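PDB 2WB7: PT26-6P from Thermococcus sp., which is of unknown function but is encoded by a euryarchaeal mobile element and combines immunoglobulin-like domains with a helical domain. Local coordinates for residues Asp140-Tyr152 / Glu305-Met319. Numbering follows the deposited sequence.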
ATOM      1  N   ASP A 140      12.936   5.830 -13.334  1.00 38.27           N
ATOM      2  CA  ASP A 140      14.169   5.240 -13.841  1.00 38.88           C
ATOM      3  C   ASP A 140      14.256   3.773 -13.492  1.00 38.07           C
ATOM      4  O   ASP A 140      14.540   2.911 -14.342  1.00 37.88           O
ATOM      5  CB  ASP A 140      15.367   5.936 -13.225  1.00 39.77           C
ATOM      6  CG  ASP A 140      15.389   7.409 -13.529  1.00 43.75           C
ATOM      7  OD1 ASP A 140      14.686   7.815 -14.486  1.00 48.67           O
ATOM      8  OD2 ASP A 140      16.121   8.161 -12.827  1.00 46.69           O
ATOM      9  N   ALA A 141      14.051   3.519 -12.210  1.00 37.06           N
ATOM     10  CA  ALA A 141      14.025   2.194 -11.673  1.00 36.24           C
ATOM     11  C   ALA A 141      13.142   1.319 -12.549  1.00 35.98           C
ATOM     12  O   ALA A 141      13.548   0.227 -12.942  1.00 36.18           O
ATOM     13  CB  ALA A 141      13.499   2.240 -10.256  1.00 36.15           C
ATOM     14  N   ILE A 142      11.944   1.793 -12.875  1.00 35.39           N
ATOM     15  CA  ILE A 142      11.035   0.976 -13.669  1.00 35.32           C
ATOM     16  C   ILE A 142      11.614   0.694 -15.060  1.00 35.63           C
ATOM     17  O   ILE A 142      11.506  -0.405 -15.591  1.00 35.16           O
ATOM     18  CB  ILE A 142       9.641   1.618 -13.783  1.00 34.95           C
ATOM     19  CG1 ILE A 142       8.877   1.455 -12.477  1.00 34.78           C
ATOM     20  CG2 ILE A 142       8.834   0.982 -14.916  1.00 34.86           C
ATOM     21  CD1 ILE A 142       7.724   2.431 -12.339  1.00 35.33           C
ATOM     22  N   VAL A 143      12.238   1.698 -15.651  1.00 36.37           N
ATOM     23  CA  VAL A 143      12.727   1.558 -17.008  1.00 37.21           C
ATOM     24  C   VAL A 143      13.974   0.685 -17.079  1.00 37.96           C
ATOM     25  O   VAL A 143      14.031  -0.276 -17.849  1.00 38.47           O
ATOM     26  CB  VAL A 143      13.071   2.926 -17.621  1.00 37.41           C
ATOM     27  CG1 VAL A 143      13.815   2.733 -18.924  1.00 36.73           C
ATOM     28  CG2 VAL A 143      11.805   3.765 -17.822  1.00 37.19           C
ATOM     29  N   THR A 144      14.981   1.029 -16.280  1.00 38.44           N
ATOM     30  CA  THR A 144      16.254   0.334 -16.327  1.00 38.66           C
ATOM     31  C   THR A 144      16.251  -0.938 -15.478  1.00 39.24           C
ATOM     32  O   THR A 144      16.995  -1.875 -15.760  1.00 39.39           O
ATOM     33  CB  THR A 144      17.390   1.236 -15.837  1.00 38.49           C
ATOM     34  OG1 THR A 144      17.329   1.321 -14.411  1.00 38.63           O
ATOM     35  CG2 THR A 144      17.253   2.614 -16.409  1.00 37.61           C
ATOM     36  N   GLY A 145      15.431  -0.991 -14.434  1.00 39.51           N
ATOM     37  CA  GLY A 145      15.431  -2.182 -13.597  1.00 39.91           C
ATOM     38  C   GLY A 145      16.531  -2.135 -12.545  1.00 40.20           C
ATOM     39  O   GLY A 145      16.580  -2.971 -11.646  1.00 40.22           O
ATOM     40  N   GLN A 146      17.416  -1.150 -12.642  1.00 40.49           N
ATOM     41  CA  GLN A 146      18.462  -0.983 -11.640  1.00 41.03           C
ATOM     42  C   GLN A 146      17.891  -0.462 -10.324  1.00 41.19           C
ATOM     43  O   GLN A 146      17.509   0.712 -10.230  1.00 41.67           O
ATOM     44  CB  GLN A 146      19.504  -0.007 -12.149  1.00 40.82           C
ATOM     45  CG  GLN A 146      19.930  -0.286 -13.550  1.00 43.28           C
ATOM     46  CD  GLN A 146      20.699   0.881 -14.166  1.00 47.85           C
ATOM     47  OE1 GLN A 146      21.040   1.852 -13.475  1.00 49.11           O
ATOM     48  NE2 GLN A 146      20.961   0.799 -15.477  1.00 48.04           N
ATOM     49  N   ILE A 147      17.838  -1.330  -9.315  1.00 41.13           N
ATOM     50  CA  ILE A 147      17.303  -0.969  -8.005  1.00 41.28           C
ATOM     51  C   ILE A 147      18.286  -1.346  -6.922  1.00 41.80           C
ATOM     52  O   ILE A 147      18.499  -2.520  -6.670  1.00 42.55           O
ATOM     53  CB  ILE A 147      15.994  -1.704  -7.696  1.00 41.21           C
ATOM     54  CG1 ILE A 147      15.007  -1.549  -8.858  1.00 41.10           C
ATOM     55  CG2 ILE A 147      15.403  -1.211  -6.383  1.00 40.23           C
ATOM     56  CD1 ILE A 147      13.866  -2.516  -8.792  1.00 40.66           C
ATOM     57  N   SER A 148      18.877  -0.349  -6.277  1.00 42.06           N
ATOM     58  CA  SER A 148      19.871  -0.563  -5.249  1.00 41.87           C
ATOM     59  C   SER A 148      19.202  -0.613  -3.900  1.00 42.12           C
ATOM     60  O   SER A 148      18.034  -0.258  -3.762  1.00 42.18           O
ATOM     61  CB  SER A 148      20.862   0.597  -5.252  1.00 42.16           C
ATOM     62  OG  SER A 148      20.211   1.825  -4.955  1.00 41.59           O
ATOM     63  N   ARG A 149      19.946  -1.059  -2.900  1.00 42.27           N
ATOM     64  CA  ARG A 149      19.457  -1.024  -1.546  1.00 42.11           C
ATOM     65  C   ARG A 149      19.221   0.437  -1.144  1.00 42.22           C
ATOM     66  O   ARG A 149      18.406   0.733  -0.265  1.00 42.11           O
ATOM     67  CB  ARG A 149      20.485  -1.675  -0.627  1.00 42.00           C
ATOM     68  CG  ARG A 149      20.034  -1.788   0.808  1.00 42.24           C
ATOM     69  CD  ARG A 149      18.868  -2.761   0.930  1.00 42.94           C
ATOM     70  NE  ARG A 149      18.256  -2.725   2.249  1.00 42.80           N
ATOM     71  CZ  ARG A 149      18.577  -3.561   3.229  1.00 45.37           C
ATOM     72  NH1 ARG A 149      19.503  -4.490   3.024  1.00 46.00           N
ATOM     73  NH2 ARG A 149      17.983  -3.473   4.413  1.00 46.40           N
ATOM     74  N   GLU A 150      19.959   1.346  -1.777  1.00 42.22           N
ATOM     75  CA  GLU A 150      19.871   2.769  -1.457  1.00 42.35           C
ATOM     76  C   GLU A 150      18.491   3.301  -1.803  1.00 41.70           C
ATOM     77  O   GLU A 150      17.774   3.810  -0.942  1.00 41.92           O
ATOM     78  CB  GLU A 150      20.924   3.565  -2.235  1.00 43.05           C
ATOM     79  CG  GLU A 150      22.376   3.393  -1.736  1.00 46.79           C
ATOM     80  CD  GLU A 150      22.865   1.923  -1.727  1.00 51.48           C
ATOM     81  OE1 GLU A 150      23.144   1.393  -0.613  1.00 52.53           O
ATOM     82  OE2 GLU A 150      22.973   1.306  -2.824  1.00 51.95           O
ATOM     83  N   LEU A 151      18.138   3.202  -3.081  1.00 40.73           N
ATOM     84  CA  LEU A 151      16.819   3.586  -3.563  1.00 39.78           C
ATOM     85  C   LEU A 151      15.751   2.865  -2.756  1.00 39.28           C
ATOM     86  O   LEU A 151      14.738   3.442  -2.351  1.00 38.74           O
ATOM     87  CB  LEU A 151      16.678   3.206  -5.038  1.00 39.64           C
ATOM     88  CG  LEU A 151      15.276   3.392  -5.614  1.00 39.15           C
ATOM     89  CD1 LEU A 151      14.893   4.849  -5.483  1.00 39.43           C
ATOM     90  CD2 LEU A 151      15.207   2.952  -7.062  1.00 38.25           C
ATOM     91  N   TYR A 152      15.998   1.587  -2.530  1.00 38.96           N
ATOM     92  CA  TYR A 152      15.017   0.715  -1.931  1.00 38.78           C
ATOM     93  C   TYR A 152      14.619   1.218  -0.557  1.00 39.51           C
ATOM     94  O   TYR A 152      13.435   1.309  -0.248  1.00 39.66           O
ATOM     95  CB  TYR A 152      15.574  -0.696  -1.827  1.00 38.41           C
ATOM     96  CG  TYR A 152      14.673  -1.587  -1.040  1.00 37.06           C
ATOM     97  CD1 TYR A 152      13.699  -2.353  -1.677  1.00 35.89           C
ATOM     98  CD2 TYR A 152      14.760  -1.639   0.352  1.00 35.64           C
ATOM     99  CE1 TYR A 152      12.846  -3.161  -0.948  1.00 35.41           C
ATOM    100  CE2 TYR A 152      13.911  -2.440   1.088  1.00 34.81           C
ATOM    101  CZ  TYR A 152      12.961  -3.191   0.434  1.00 35.71           C
ATOM    102  OH  TYR A 152      12.124  -3.979   1.173  1.00 38.13           O
ATOM    103  N   GLU A 305       3.061   2.503 -17.161  1.00 39.24           N
ATOM    104  CA  GLU A 305       4.263   1.599 -17.160  1.00 37.42           C
ATOM    105  C   GLU A 305       4.714   0.953 -15.841  1.00 35.78           C
ATOM    106  O   GLU A 305       4.784   1.622 -14.818  1.00 35.72           O
ATOM    107  CB  GLU A 305       5.448   2.339 -17.760  1.00 37.51           C
ATOM    108  CG  GLU A 305       6.649   1.494 -18.041  1.00 39.70           C
ATOM    109  CD  GLU A 305       7.755   2.306 -18.756  1.00 44.27           C
ATOM    110  OE1 GLU A 305       7.756   3.556 -18.621  1.00 45.54           O
ATOM    111  OE2 GLU A 305       8.627   1.710 -19.440  1.00 44.69           O
ATOM    112  N   TYR A 306       5.057  -0.340 -15.887  1.00 33.74           N
ATOM    113  CA  TYR A 306       5.283  -1.145 -14.675  1.00 31.54           C
ATOM    114  C   TYR A 306       6.539  -1.999 -14.733  1.00 31.36           C
ATOM    115  O   TYR A 306       7.020  -2.370 -15.807  1.00 30.66           O
ATOM    116  CB  TYR A 306       4.103  -2.093 -14.425  1.00 30.82           C
ATOM    117  CG  TYR A 306       3.966  -3.160 -15.488  1.00 29.39           C
ATOM    118  CD1 TYR A 306       4.662  -4.361 -15.386  1.00 26.92           C
ATOM    119  CD2 TYR A 306       3.148  -2.961 -16.620  1.00 29.18           C
ATOM    120  CE1 TYR A 306       4.571  -5.328 -16.365  1.00 25.87           C
ATOM    121  CE2 TYR A 306       3.039  -3.936 -17.620  1.00 26.78           C
ATOM    122  CZ  TYR A 306       3.766  -5.117 -17.474  1.00 27.46           C
ATOM    123  OH  TYR A 306       3.691  -6.102 -18.420  1.00 27.48           O
ATOM    124  N   ARG A 307       7.047  -2.336 -13.551  1.00 31.21           N
ATOM    125  CA  ARG A 307       8.065  -3.374 -13.402  1.00 30.85           C
ATOM    126  C   ARG A 307       7.830  -4.183 -12.125  1.00 30.20           C
ATOM    127  O   ARG A 307       7.776  -3.638 -11.038  1.00 29.84           O
ATOM    128  CB  ARG A 307       9.459  -2.752 -13.369  1.00 31.05           C
ATOM    129  CG  ARG A 307      10.572  -3.751 -13.457  1.00 31.14           C
ATOM    130  CD  ARG A 307      11.885  -3.083 -13.796  1.00 33.09           C
ATOM    131  NE  ARG A 307      12.675  -3.997 -14.602  1.00 37.32           N
ATOM    132  CZ  ARG A 307      13.029  -3.782 -15.864  1.00 38.99           C
ATOM    133  NH1 ARG A 307      12.701  -2.650 -16.469  1.00 37.91           N
ATOM    134  NH2 ARG A 307      13.742  -4.701 -16.511  1.00 40.84           N
ATOM    135  N   PHE A 308       7.690  -5.490 -12.259  1.00 29.98           N
ATOM    136  CA  PHE A 308       7.610  -6.365 -11.089  1.00 29.58           C
ATOM    137  C   PHE A 308       8.897  -7.146 -11.044  1.00 29.73           C
ATOM    138  O   PHE A 308       9.338  -7.652 -12.082  1.00 30.39           O
ATOM    139  CB  PHE A 308       6.405  -7.312 -11.198  1.00 29.50           C
ATOM    140  CG  PHE A 308       5.088  -6.587 -11.230  1.00 29.26           C
ATOM    141  CD1 PHE A 308       4.516  -6.105 -10.050  1.00 28.48           C
ATOM    142  CD2 PHE A 308       4.462  -6.314 -12.432  1.00 27.32           C
ATOM    143  CE1 PHE A 308       3.337  -5.396 -10.073  1.00 27.58           C
ATOM    144  CE2 PHE A 308       3.274  -5.605 -12.454  1.00 29.00           C
ATOM    145  CZ  PHE A 308       2.711  -5.150 -11.268  1.00 27.46           C
ATOM    146  N   VAL A 309       9.516  -7.220  -9.866  1.00 29.27           N
ATOM    147  CA  VAL A 309      10.812  -7.879  -9.725  1.00 29.41           C
ATOM    148  C   VAL A 309      10.904  -8.732  -8.471  1.00 29.79           C
ATOM    149  O   VAL A 309      10.068  -8.633  -7.580  1.00 30.14           O
ATOM    150  CB  VAL A 309      11.997  -6.853  -9.683  1.00 29.58           C
ATOM    151  CG1 VAL A 309      11.917  -5.887 -10.870  1.00 28.46           C
ATOM    152  CG2 VAL A 309      12.023  -6.112  -8.353  1.00 27.86           C
ATOM    153  N   THR A 310      11.910  -9.595  -8.421  1.00 29.89           N
ATOM    154  CA  THR A 310      12.382 -10.120  -7.150  1.00 30.23           C
ATOM    155  C   THR A 310      13.774  -9.550  -7.039  1.00 30.86           C
ATOM    156  O   THR A 310      14.450  -9.341  -8.066  1.00 31.32           O
ATOM    157  CB  THR A 310      12.464 -11.661  -7.102  1.00 30.00           C
ATOM    158  OG1 THR A 310      13.245 -12.156  -8.198  1.00 29.42           O
ATOM    159  CG2 THR A 310      11.100 -12.262  -7.157  1.00 29.89           C
ATOM    160  N   LEU A 311      14.193  -9.272  -5.813  1.00 30.83           N
ATOM    161  CA  LEU A 311      15.509  -8.744  -5.576  1.00 31.31           C
ATOM    162  C   LEU A 311      16.275  -9.709  -4.675  1.00 32.24           C
ATOM    163  O   LEU A 311      15.836 -10.026  -3.550  1.00 31.82           O
ATOM    164  CB  LEU A 311      15.406  -7.374  -4.927  1.00 30.80           C
ATOM    165  CG  LEU A 311      14.692  -6.300  -5.750  1.00 30.38           C
ATOM    166  CD1 LEU A 311      14.567  -5.004  -4.967  1.00 28.58           C
ATOM    167  CD2 LEU A 311      15.433  -6.050  -7.040  1.00 30.08           C
ATOM    168  N   ARG A 312      17.410 -10.200  -5.166  1.00 33.06           N
ATOM    169  CA  ARG A 312      18.250 -11.040  -4.322  1.00 34.25           C
ATOM    170  C   ARG A 312      18.914 -10.133  -3.323  1.00 34.44           C
ATOM    171  O   ARG A 312      19.450  -9.093  -3.689  1.00 34.72           O
ATOM    172  CB  ARG A 312      19.311 -11.773  -5.133  1.00 34.52           C
ATOM    173  CG  ARG A 312      20.256 -12.601  -4.286  1.00 36.31           C
ATOM    174  CD  ARG A 312      21.054 -13.589  -5.146  1.00 37.97           C
ATOM    175  NE  ARG A 312      21.437 -12.976  -6.413  1.00 38.96           N
ATOM    176  CZ  ARG A 312      20.820 -13.205  -7.570  1.00 40.15           C
ATOM    177  NH1 ARG A 312      19.797 -14.043  -7.633  1.00 39.11           N
ATOM    178  NH2 ARG A 312      21.229 -12.595  -8.674  1.00 42.37           N
ATOM    179  N   VAL A 313      18.832 -10.498  -2.056  1.00 34.80           N
ATOM    180  CA  VAL A 313      19.568  -9.790  -1.031  1.00 35.15           C
ATOM    181  C   VAL A 313      20.825 -10.583  -0.733  1.00 35.88           C
ATOM    182  O   VAL A 313      20.768 -11.765  -0.362  1.00 35.90           O
ATOM    183  CB  VAL A 313      18.751  -9.625   0.262  1.00 34.71           C
ATOM    184  CG1 VAL A 313      19.605  -9.031   1.339  1.00 34.66           C
ATOM    185  CG2 VAL A 313      17.559  -8.750   0.016  1.00 34.62           C
ATOM    186  N   ILE A 314      21.965  -9.931  -0.904  1.00 36.65           N
ATOM    187  CA  ILE A 314      23.240 -10.547  -0.581  1.00 37.59           C
ATOM    188  C   ILE A 314      23.557 -10.370   0.901  1.00 38.24           C
ATOM    189  O   ILE A 314      23.202  -9.351   1.488  1.00 38.30           O
ATOM    190  CB  ILE A 314      24.341  -9.899  -1.379  1.00 37.65           C
ATOM    191  CG1 ILE A 314      24.084 -10.126  -2.869  1.00 37.68           C
ATOM    192  CG2 ILE A 314      25.682 -10.461  -0.952  1.00 37.45           C
ATOM    193  CD1 ILE A 314      24.156 -11.582  -3.259  1.00 37.39           C
ATOM    194  N   GLU A 315      24.213 -11.351   1.515  1.00 38.88           N
ATOM    195  CA  GLU A 315      24.675 -11.172   2.895  1.00 39.71           C
ATOM    196  C   GLU A 315      25.436  -9.861   3.046  1.00 39.51           C
ATOM    197  O   GLU A 315      26.328  -9.557   2.254  1.00 39.97           O
ATOM    198  CB  GLU A 315      25.556 -12.331   3.317  1.00 39.72           C
ATOM    199  CG  GLU A 315      24.758 -13.570   3.569  1.00 43.26           C
ATOM    200  CD  GLU A 315      25.604 -14.830   3.603  1.00 47.92           C
ATOM    201  OE1 GLU A 315      26.857 -14.731   3.491  1.00 49.10           O
ATOM    202  OE2 GLU A 315      24.997 -15.921   3.738  1.00 49.30           O
ATOM    203  N   GLY A 316      25.092  -9.085   4.066  1.00 39.28           N
ATOM    204  CA  GLY A 316      25.655  -7.749   4.226  1.00 38.77           C
ATOM    205  C   GLY A 316      24.597  -6.707   3.930  1.00 38.54           C
ATOM    206  O   GLY A 316      24.545  -5.663   4.573  1.00 38.63           O
ATOM    207  N   GLY A 317      23.746  -6.997   2.946  1.00 38.33           N
ATOM    208  CA  GLY A 317      22.543  -6.196   2.687  1.00 37.39           C
ATOM    209  C   GLY A 317      22.447  -5.615   1.286  1.00 36.83           C
ATOM    210  O   GLY A 317      21.500  -4.903   0.976  1.00 36.98           O
ATOM    211  N   ARG A 318      23.423  -5.898   0.438  1.00 36.21           N
ATOM    212  CA  ARG A 318      23.366  -5.420  -0.925  1.00 36.19           C
ATOM    213  C   ARG A 318      22.282  -6.191  -1.691  1.00 35.89           C
ATOM    214  O   ARG A 318      22.008  -7.356  -1.388  1.00 36.45           O
ATOM    215  CB  ARG A 318      24.728  -5.577  -1.603  1.00 36.32           C
ATOM    216  CG  ARG A 318      24.839  -4.825  -2.912  1.00 38.10           C
ATOM    217  CD  ARG A 318      26.197  -5.023  -3.572  1.00 40.68           C
ATOM    218  NE  ARG A 318      26.227  -6.227  -4.397  1.00 42.61           N
ATOM    219  CZ  ARG A 318      26.730  -7.388  -4.005  1.00 42.84           C
ATOM    220  NH1 ARG A 318      27.248  -7.498  -2.784  1.00 44.43           N
ATOM    221  NH2 ARG A 318      26.710  -8.433  -4.826  1.00 41.63           N
HETATM  222  N   MSE A 319      21.659  -5.552  -2.675  1.00 35.19           N
HETATM  223  CA  MSE A 319      20.584  -6.195  -3.438  1.00 34.50           C
HETATM  224  C   MSE A 319      20.955  -6.230  -4.890  1.00 35.08           C
HETATM  225  O   MSE A 319      21.652  -5.351  -5.369  1.00 35.38           O
HETATM  226  CB  MSE A 319      19.269  -5.414  -3.342  1.00 33.80           C
HETATM  227  CG  MSE A 319      18.580  -5.428  -1.996  1.00 30.20           C
HETATM  228 SE   MSE A 319      16.968  -4.371  -2.108  0.50 18.80          SE
HETATM  229  CE  MSE A 319      16.305  -4.810  -0.367  1.00 21.26           C
TER
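Arg307 reaches from its strand to the C-terminal end of helix 135-144, where its NH1 donates to Ile142 O at 2.7 Å. The acceptor lies in the guanidinium plane, while NH1 sits 29° from the carbonyl plane. One face of the guanidinium lies against Gly145, with Gly145 CA 3.4 Å from Arg307 NE. Gly145 has positive phi, where a side chain would press on the preceding carbonyl O. An alanine in place of Arg307 would probably leave Ile142 O without this donor and open a gap beneath Gly145. Farther along, Ile147 CD1 meets Val309 CG2 tip to tip at 4.1 Å. Selenomethionine Met319 runs extended beyond CG and sets its CE over the centre of the Tyr152 ring, a CH-pi contact of 3.5 Å to the centroid. Its SE lies over the same face, a Met-aromatic contact. Arg149 bends at chi2 (67°), which turns its NH1 back to Gly317 O at 2.9 Å, on a lone pair. Arg149 NE also forms a salt bridge with Asp153 OD1, and Tyr152 OH bonds to Glu378. The contact joins the two immunoglobulin-like domains: helix 135-144 lies against strand 301-314, and helix 149-157 mainly against the turn and the start of strand 319-331; strand 301-314 is paired with strands 319-331 and 350-364.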